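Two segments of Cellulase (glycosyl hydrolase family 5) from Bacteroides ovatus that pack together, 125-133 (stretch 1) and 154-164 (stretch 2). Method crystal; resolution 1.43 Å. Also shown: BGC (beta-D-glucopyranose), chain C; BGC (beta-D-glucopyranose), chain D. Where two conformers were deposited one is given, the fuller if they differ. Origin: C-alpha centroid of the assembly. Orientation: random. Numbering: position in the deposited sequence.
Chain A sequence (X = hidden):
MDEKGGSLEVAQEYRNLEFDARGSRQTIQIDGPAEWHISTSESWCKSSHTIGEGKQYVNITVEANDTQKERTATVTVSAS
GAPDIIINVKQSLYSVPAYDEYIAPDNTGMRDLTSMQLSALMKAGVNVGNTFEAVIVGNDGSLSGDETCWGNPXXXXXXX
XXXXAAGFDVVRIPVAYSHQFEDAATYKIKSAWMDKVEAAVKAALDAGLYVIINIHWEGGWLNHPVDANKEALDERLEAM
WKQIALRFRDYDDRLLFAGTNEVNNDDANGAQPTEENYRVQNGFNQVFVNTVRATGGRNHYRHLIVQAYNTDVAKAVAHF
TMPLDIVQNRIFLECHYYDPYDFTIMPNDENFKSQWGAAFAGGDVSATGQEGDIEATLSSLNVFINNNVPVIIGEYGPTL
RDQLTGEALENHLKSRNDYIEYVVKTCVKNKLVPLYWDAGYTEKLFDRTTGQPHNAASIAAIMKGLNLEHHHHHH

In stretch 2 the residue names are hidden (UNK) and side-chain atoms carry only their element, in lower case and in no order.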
# COMPACT_ATOMS: atom_id res chain seq x y z
N GLY A 125 8.11 8.86 11.44
CA GLY A 125 6.94 9.69 11.53
C GLY A 125 5.84 9.22 12.44
O GLY A 125 6.04 8.32 13.29
N VAL A 126 4.69 9.85 12.27
CA VAL A 126 3.52 9.58 13.10
C VAL A 126 2.25 9.69 12.26
O VAL A 126 2.21 10.36 11.24
CB VAL A 126 3.47 10.58 14.30
CG1 VAL A 126 3.20 12.00 13.83
CG2 VAL A 126 2.51 10.17 15.40
N ASN A 127 1.21 9.01 12.71
CA ASN A 127 -0.12 9.14 12.18
C ASN A 127 -0.93 10.15 12.96
O ASN A 127 -0.81 10.23 14.18
CB ASN A 127 -0.89 7.84 12.29
CG ASN A 127 -0.47 6.79 11.27
OD1 ASN A 127 -1.12 6.66 10.25
ND2 ASN A 127 0.59 6.05 11.55
N VAL A 128 -1.80 10.88 12.27
CA VAL A 128 -2.87 11.66 12.89
C VAL A 128 -4.12 10.77 12.82
O VAL A 128 -5.04 10.97 12.01
CB VAL A 128 -3.11 13.02 12.19
CG1 VAL A 128 -4.19 13.83 12.91
CG2 VAL A 128 -1.83 13.82 12.14
N GLY A 129 -4.13 9.74 13.64
CA GLY A 129 -5.14 8.72 13.60
C GLY A 129 -6.45 9.11 14.28
O GLY A 129 -6.52 10.04 15.09
N ASN A 130 -7.49 8.36 13.91
CA ASN A 130 -8.86 8.53 14.45
C ASN A 130 -9.36 9.95 14.31
O ASN A 130 -10.05 10.51 15.19
CB ASN A 130 -8.97 8.05 15.89
CG ASN A 130 -9.05 6.54 16.00
OD1 ASN A 130 -8.86 5.78 15.05
ND2 ASN A 130 -9.30 6.08 17.24
N THR A 131 -9.08 10.52 13.15
CA THR A 131 -9.36 11.92 12.89
C THR A 131 -10.08 12.08 11.54
O THR A 131 -11.30 11.86 11.49
CB THR A 131 -8.11 12.79 13.11
OG1 THR A 131 -7.54 12.47 14.39
CG2 THR A 131 -8.45 14.28 13.08
N PHE A 132 -9.38 12.39 10.44
CA PHE A 132 -10.09 12.55 9.16
C PHE A 132 -10.74 11.26 8.66
O PHE A 132 -11.66 11.34 7.82
CB PHE A 132 -9.23 13.18 8.07
CG PHE A 132 -9.10 14.67 8.21
CD1 PHE A 132 -10.16 15.51 7.90
CD2 PHE A 132 -7.93 15.23 8.66
CE1 PHE A 132 -10.03 16.89 8.04
CE2 PHE A 132 -7.79 16.61 8.79
CZ PHE A 132 -8.85 17.43 8.49
N GLU A 133 -10.31 10.10 9.14
CA GLU A 133 -10.93 8.84 8.76
C GLU A 133 -12.10 8.41 9.71
O GLU A 133 -12.72 7.38 9.50
CB GLU A 133 -9.91 7.71 8.67
CG GLU A 133 -9.53 7.01 9.97
CD GLU A 133 -8.56 7.71 10.88
OE1 GLU A 133 -8.48 8.97 10.92
OE2 GLU A 133 -7.85 6.95 11.62
N UNK A 154 -10.01 19.09 15.14
CA UNK A 154 -9.44 19.29 13.79
C UNK A 154 -7.92 19.44 13.92
O UNK A 154 -7.47 20.26 14.72
c UNK A 154 -10.04 20.55 13.14
c UNK A 154 -9.64 20.66 11.67
o UNK A 154 -11.45 20.46 13.23
N UNK A 155 -7.13 18.70 13.10
CA UNK A 155 -5.70 18.95 13.06
C UNK A 155 -5.41 20.41 12.78
O UNK A 155 -6.10 21.05 11.98
c UNK A 155 -7.51 17.59 12.22
c UNK A 155 -6.18 16.90 11.98
c UNK A 155 -5.22 18.03 11.94
N UNK A 156 -4.40 20.93 13.45
CA UNK A 156 -4.05 22.34 13.39
C UNK A 156 -2.55 22.58 13.22
O UNK A 156 -1.72 21.66 13.27
o UNK A 156 -2.95 22.09 15.99
n UNK A 156 -4.86 22.70 16.98
c UNK A 156 -4.64 23.07 14.60
c UNK A 156 -4.08 22.56 15.92
N UNK A 157 -2.21 23.84 13.01
CA UNK A 157 -0.82 24.26 12.78
C UNK A 157 0.07 23.91 13.97
O UNK A 157 1.16 23.38 13.80
n UNK A 157 2.02 28.79 13.97
c UNK A 157 0.48 27.96 12.16
c UNK A 157 0.59 26.46 12.53
c UNK A 157 -0.77 25.78 12.45
c UNK A 157 1.74 28.75 12.50
N UNK A 158 -0.37 24.19 15.19
CA UNK A 158 0.50 23.93 16.33
C UNK A 158 0.76 22.43 16.51
O UNK A 158 1.84 22.03 16.98
c UNK A 158 -1.35 24.06 18.06
c UNK A 158 0.00 24.57 17.66
c UNK A 158 0.02 26.10 17.53
N UNK A 159 -0.21 21.58 16.17
CA UNK A 159 0.04 20.13 16.24
C UNK A 159 1.16 19.73 15.28
O UNK A 159 2.10 19.04 15.64
c UNK A 159 -0.52 17.26 17.09
c UNK A 159 -1.24 19.34 15.87
c UNK A 159 -1.05 17.82 15.76
c UNK A 159 -2.35 17.16 15.31
N UNK A 160 1.04 20.16 14.02
CA UNK A 160 2.07 19.79 13.03
C UNK A 160 3.42 20.38 13.36
O UNK A 160 4.43 19.71 13.15
c UNK A 160 1.62 20.16 11.61
c UNK A 160 -0.59 17.21 10.68
c UNK A 160 0.43 19.36 11.15
c UNK A 160 0.49 17.95 11.11
c UNK A 160 -0.77 19.98 10.76
c UNK A 160 -1.85 19.22 10.34
c UNK A 160 -1.77 17.85 10.29
N UNK A 161 3.45 21.60 13.88
CA UNK A 161 4.69 22.20 14.35
C UNK A 161 5.32 21.41 15.50
O UNK A 161 6.53 21.23 15.56
c UNK A 161 3.97 25.98 13.85
c UNK A 161 4.50 23.67 14.73
c UNK A 161 4.24 24.54 13.52
o UNK A 161 4.15 26.80 12.92
o UNK A 161 3.56 26.29 14.99
N UNK A 162 4.48 20.90 16.39
CA UNK A 162 4.97 20.10 17.52
C UNK A 162 5.55 18.78 17.06
O UNK A 162 6.57 18.30 17.57
N UNK A 163 4.87 18.15 16.10
CA UNK A 163 5.36 16.90 15.49
C UNK A 163 6.75 17.10 14.89
O UNK A 163 7.69 16.31 15.16
c UNK A 163 3.09 15.81 15.21
c UNK A 163 4.34 16.34 14.48
c UNK A 163 4.95 15.25 13.58
c UNK A 163 1.92 15.59 14.26
N UNK A 164 6.90 18.15 14.09
CA UNK A 164 8.19 18.46 13.49
C UNK A 164 9.27 18.75 14.53
O UNK A 164 10.38 18.24 14.47
c UNK A 164 8.04 19.64 12.54
n UNK A 164 11.28 18.68 8.87
c UNK A 164 9.31 20.06 11.81
c UNK A 164 9.65 19.15 10.65
c UNK A 164 10.98 19.54 10.02
C2 BGC C . -7.90 2.49 16.32
C3 BGC C . -9.20 2.45 17.14
C4 BGC C . -10.40 2.66 16.21
C5 BGC C . -10.30 1.66 15.07
C6 BGC C . -11.42 1.75 14.05
C1 BGC C . -7.95 1.52 15.14
O2 BGC C . -6.81 2.16 17.19
O3 BGC C . -9.23 3.44 18.18
O4 BGC C . -11.64 2.38 16.86
O5 BGC C . -9.08 1.84 14.37
O6 BGC C . -11.51 0.46 13.49
C2 BGC D . -13.96 2.90 17.11
C3 BGC D . -14.99 4.00 17.32
C4 BGC D . -14.54 4.93 18.46
C5 BGC D . -13.08 5.35 18.27
C6 BGC D . -12.55 6.18 19.42
C1 BGC D . -12.56 3.46 16.98
O2 BGC D . -14.30 2.12 15.96
O3 BGC D . -16.28 3.38 17.54
O4 BGC D . -15.30 6.15 18.53
O5 BGC D . -12.24 4.22 18.13
O6 BGC D . -12.59 5.42 20.63

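Position 154 carries three side-chain atoms: a carbon bearing one oxygen and one carbon. This is Thr154. Its CA-to-CB bond points away from stretch 1, and its small, partly polar side chain suits an exposed site, where OG1 finds a hydrogen-bond partner elsewhere in the structure.

At position 155 three carbons close a ring onto the backbone nitrogen, and one ring carbon lies 3.5 Å from Thr131 CG2; the ring also meets Val128 and Phe132. This can only be proline. Pro155 is buried and covered more than any other residue of the contact. Its CD is the atom near Thr131 and lies 3.6 Å from Phe132 CE2, while its CG sits 3.8 Å from Val128 CG1. A compact apolar ring without a backbone N-H suits this place: it meets three side chains and leaves no donor unpaired.

Position 156 has two carbons, the second carrying one oxygen and one nitrogen, the amide of Asn156. The side chain stays out of reach of stretch 1. Its OD1 accepts from the backbone N of position 159 at 2.8 Å, capping a free N-H of the helix's first turn.

Position 157 shows four carbons in a row ending in nitrogen, hence Lys157. It begins the helix on an exposed site, where a long charged chain can remain in solvent.

Position 158 has one carbon carrying two others, the pattern of Val158. This short apolar side chain is tolerated on an exposed helix face, with no partner on stretch 1.

Position 159 holds four carbons forked at the second; one branch tip comes within 4.5 Å of Val128 CG1. This is Leu159, with CD2 at that tip. Its CA-to-CB bond points toward stretch 1, a loose apolar contact in a buried setting.

At position 160 one carbon leads to a ring of six, with no oxygen, and a ring carbon lies 3.9 Å from Val128 CG2. This is Phe160, and the carbon is CE1. The CA-to-CB bond points sideways, but the ring reaches nearer. A flat hydrocarbon ring suits this buried site.

Position 161 has three carbons, the third carrying two oxygens, the carboxylate of Glu161. One helical turn after Lys157, it forms a salt bridge, with OE2 3.1 Å from Lys157 NZ; the accompanying hydrogen bonds are weak.

Position 162 has no side-chain atoms and is Gly162. It fits a partly exposed helical position where nothing need reach stretch 1; its N donates to Val158 O at 2.9 Å.

Position 163 contains four carbons forked at the first, one arm two carbons long; the short arm packs 3.7 Å from Val126 CG1. This is Ile163, the arm being CG2. Its CA-to-CB bond points toward stretch 1, beta-branched bulk meeting beta-branched bulk.

Position 164 repeats the four-carbon row ending in nitrogen. Lys164 suits a partly exposed site, its long chain carrying NZ to a hydrogen-bond partner elsewhere in the structure.

The contact is apolar, with no hydrogen bond crossing it. Val126 meets Ile163, whereas Val128 reaches Pro155, Leu159 and Phe160. Thr131 and Phe132 also pack against the proline ring. Thr131 OG1 bonds within its own stretch, to Gly129 O at 2.7 Å. Together the two stretches bury 305 Å², a modest interface built from close carbon packing.

Stretch 2 (154-164) TPNKVLFEGIK
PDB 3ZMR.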